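Local structure of broad specificity aminotransferase (Leishmania mexicana, 4WB0) at residues M261-E266 with A304-L309. The protein is a homodimeric, pyridoxal phosphate-dependent aminotransferase of broad specificity that probably transfers amino groups from amino acids such as aspartate to 2-oxoglutarate. Residues are numbered along the deposited sequence; the frame is centred on the assembly and turned at random.
Sequences MGLYSE and ARLAHL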
loop_
_atom_site.group_PDB
_atom_site.type_symbol
_atom_site.label_atom_id
_atom_site.label_comp_id
_atom_site.label_asym_id
_atom_site.label_seq_id
_atom_site.Cartn_x
_atom_site.Cartn_y
_atom_site.Cartn_z
ATOM N N MET A 261 13.801 0.092 13.017
ATOM C CA MET A 261 13.729 -1.371 13.154
ATOM C C MET A 261 14.300 -2.095 11.924
ATOM O O MET A 261 14.370 -3.301 11.895
ATOM C CB MET A 261 12.251 -1.735 13.455
ATOM C CG MET A 261 12.055 -2.820 14.405
ATOM S SD MET A 261 10.266 -3.057 14.763
ATOM C CE MET A 261 10.016 -2.260 16.367
ATOM N N GLY A 262 14.688 -1.323 10.898
ATOM C CA GLY A 262 15.246 -1.849 9.700
ATOM C C GLY A 262 14.266 -2.622 8.837
ATOM O O GLY A 262 14.672 -3.481 8.059
ATOM N N LEU A 263 13.000 -2.315 8.980
ATOM C CA LEU A 263 11.962 -3.070 8.272
ATOM C C LEU A 263 11.625 -2.374 6.947
ATOM O O LEU A 263 10.469 -2.306 6.585
ATOM C CB LEU A 263 10.720 -3.180 9.159
ATOM C CG LEU A 263 10.974 -4.124 10.334
ATOM C CD1 LEU A 263 9.678 -4.108 11.173
ATOM C CD2 LEU A 263 11.370 -5.518 9.836
ATOM N N TYR A 264 12.644 -1.903 6.223
ATOM C CA TYR A 264 12.406 -1.106 5.009
ATOM C C TYR A 264 11.447 -1.813 4.023
ATOM O O TYR A 264 10.515 -1.203 3.524
ATOM C CB TYR A 264 13.709 -0.818 4.254
ATOM C CG TYR A 264 14.838 -0.234 5.108
ATOM C CD1 TYR A 264 15.733 -1.050 5.769
ATOM C CD2 TYR A 264 15.004 1.141 5.220
ATOM C CE1 TYR A 264 16.783 -0.495 6.574
ATOM C CE2 TYR A 264 16.007 1.692 6.011
ATOM C CZ TYR A 264 16.902 0.871 6.675
ATOM O OH TYR A 264 17.903 1.431 7.465
ATOM N N SER A 265 11.697 -3.088 3.778
ATOM C CA SER A 265 10.971 -3.828 2.770
ATOM C C SER A 265 9.578 -4.226 3.207
ATOM O O SER A 265 8.810 -4.661 2.347
ATOM C CB SER A 265 11.722 -5.067 2.345
ATOM O OG SER A 265 12.066 -5.865 3.461
ATOM N N GLU A 266 9.223 -4.080 4.483
ATOM C CA GLU A 266 7.948 -4.640 4.920
ATOM C C GLU A 266 6.893 -3.541 5.101
ATOM O O GLU A 266 5.711 -3.858 5.213
ATOM C CB GLU A 266 8.124 -5.532 6.167
ATOM C CG GLU A 266 8.955 -6.825 5.876
ATOM C CD GLU A 266 8.679 -7.490 4.485
ATOM O OE1 GLU A 266 7.479 -7.657 4.051
ATOM O OE2 GLU A 266 9.710 -7.807 3.813
ATOM N N ALA A 304 3.932 -5.516 10.464
ATOM C CA ALA A 304 3.310 -5.082 11.691
ATOM C C ALA A 304 3.350 -6.184 12.744
ATOM O O ALA A 304 3.449 -5.893 13.923
ATOM C CB ALA A 304 1.917 -4.684 11.436
ATOM N N ARG A 305 3.181 -7.424 12.325
ATOM C CA ARG A 305 3.271 -8.562 13.290
ATOM C C ARG A 305 4.666 -8.669 13.886
ATOM O O ARG A 305 4.841 -8.793 15.111
ATOM C CB ARG A 305 2.886 -9.841 12.603
ATOM C CG ARG A 305 1.368 -9.943 12.352
ATOM C CD ARG A 305 1.034 -11.197 11.600
ATOM N NE ARG A 305 -0.425 -11.378 11.572
ATOM C CZ ARG A 305 -1.026 -12.272 10.793
ATOM N NH1 ARG A 305 -0.304 -13.022 9.954
ATOM N NH2 ARG A 305 -2.337 -12.424 10.842
ATOM N N LEU A 306 5.695 -8.547 13.044
ATOM C CA LEU A 306 7.046 -8.558 13.553
ATOM C C LEU A 306 7.299 -7.401 14.550
ATOM O O LEU A 306 7.921 -7.595 15.649
ATOM C CB LEU A 306 8.116 -8.463 12.436
ATOM C CG LEU A 306 8.228 -9.595 11.469
ATOM C CD1 LEU A 306 9.257 -9.178 10.341
ATOM C CD2 LEU A 306 8.709 -10.877 12.178
ATOM N N ALA A 307 6.908 -6.201 14.151
ATOM C CA ALA A 307 7.121 -5.056 15.018
ATOM C C ALA A 307 6.323 -5.130 16.283
ATOM O O ALA A 307 6.818 -4.698 17.362
ATOM C CB ALA A 307 6.797 -3.726 14.313
ATOM N N HIS A 308 5.132 -5.720 16.216
ATOM C CA HIS A 308 4.376 -5.821 17.471
ATOM C C HIS A 308 5.127 -6.713 18.477
ATOM O O HIS A 308 5.186 -6.419 19.683
ATOM C CB HIS A 308 2.951 -6.364 17.256
ATOM C CG HIS A 308 2.338 -6.861 18.519
ATOM N ND1 HIS A 308 2.303 -8.204 18.849
ATOM C CD2 HIS A 308 1.833 -6.186 19.586
ATOM C CE1 HIS A 308 1.792 -8.326 20.063
ATOM N NE2 HIS A 308 1.495 -7.117 20.521
ATOM N N LEU A 309 5.684 -7.824 18.031
ATOM C CA LEU A 309 6.386 -8.696 18.970
ATOM C C LEU A 309 7.567 -7.993 19.637
ATOM O O LEU A 309 7.850 -8.187 20.808
ATOM C CB LEU A 309 6.849 -9.967 18.265
ATOM C CG LEU A 309 5.727 -10.824 17.686
ATOM C CD1 LEU A 309 6.443 -12.017 17.116
ATOM C CD2 LEU A 309 4.730 -11.250 18.765
HETATM O O HOH W 1 3.368 -4.412 7.523
#
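Leu-306 and Ala-307 of helix 301-312 receive Leu-263 and Met-261 from the loop between strands 252-256 and 268-274, a compact example of a helix meeting a loop by direct contacts between apolar side chains. At the start of the helical segment, Ala-304 turns its methyl away from the loop toward Phe-86 of helix 84-95, while a water accepts a weak bond from Ala-304 N and may pass a weak one to Glu-266 O. Two residues on, Leu-306 points at the loop: its CD1 lies 4.3 Å from CD2 of Leu-263, a loose methyl-to-methyl meeting, and the same leucine also packs on Ala-64 and Leu-68 of helix 59-71. Ala-307 touches both loop residues through one methyl. Leu-263 CD1 stands 4.3 Å from Ala-307 CB, so the two branches of Leu-263 are divided between Leu-306 and Ala-307. Closer still is Met-261, whose SD sits 3.6 Å from Ala-307 CB. An extended chi2 (176°) carries the sulfur out to the helix, and the bend at chi3 (-101°) lets Met-261 CE continue past the alanine, 4.1 Å from Ala-307 CB. Leu-263 also packs on an aromatic side chain of the partner subunit, and Glu-266 OE1 bonds to that chain's backbone. With buried methyls and a thioether as its direct contacts, the joint depends on shape and dispersion, and the weak water bridge adds little directional hold.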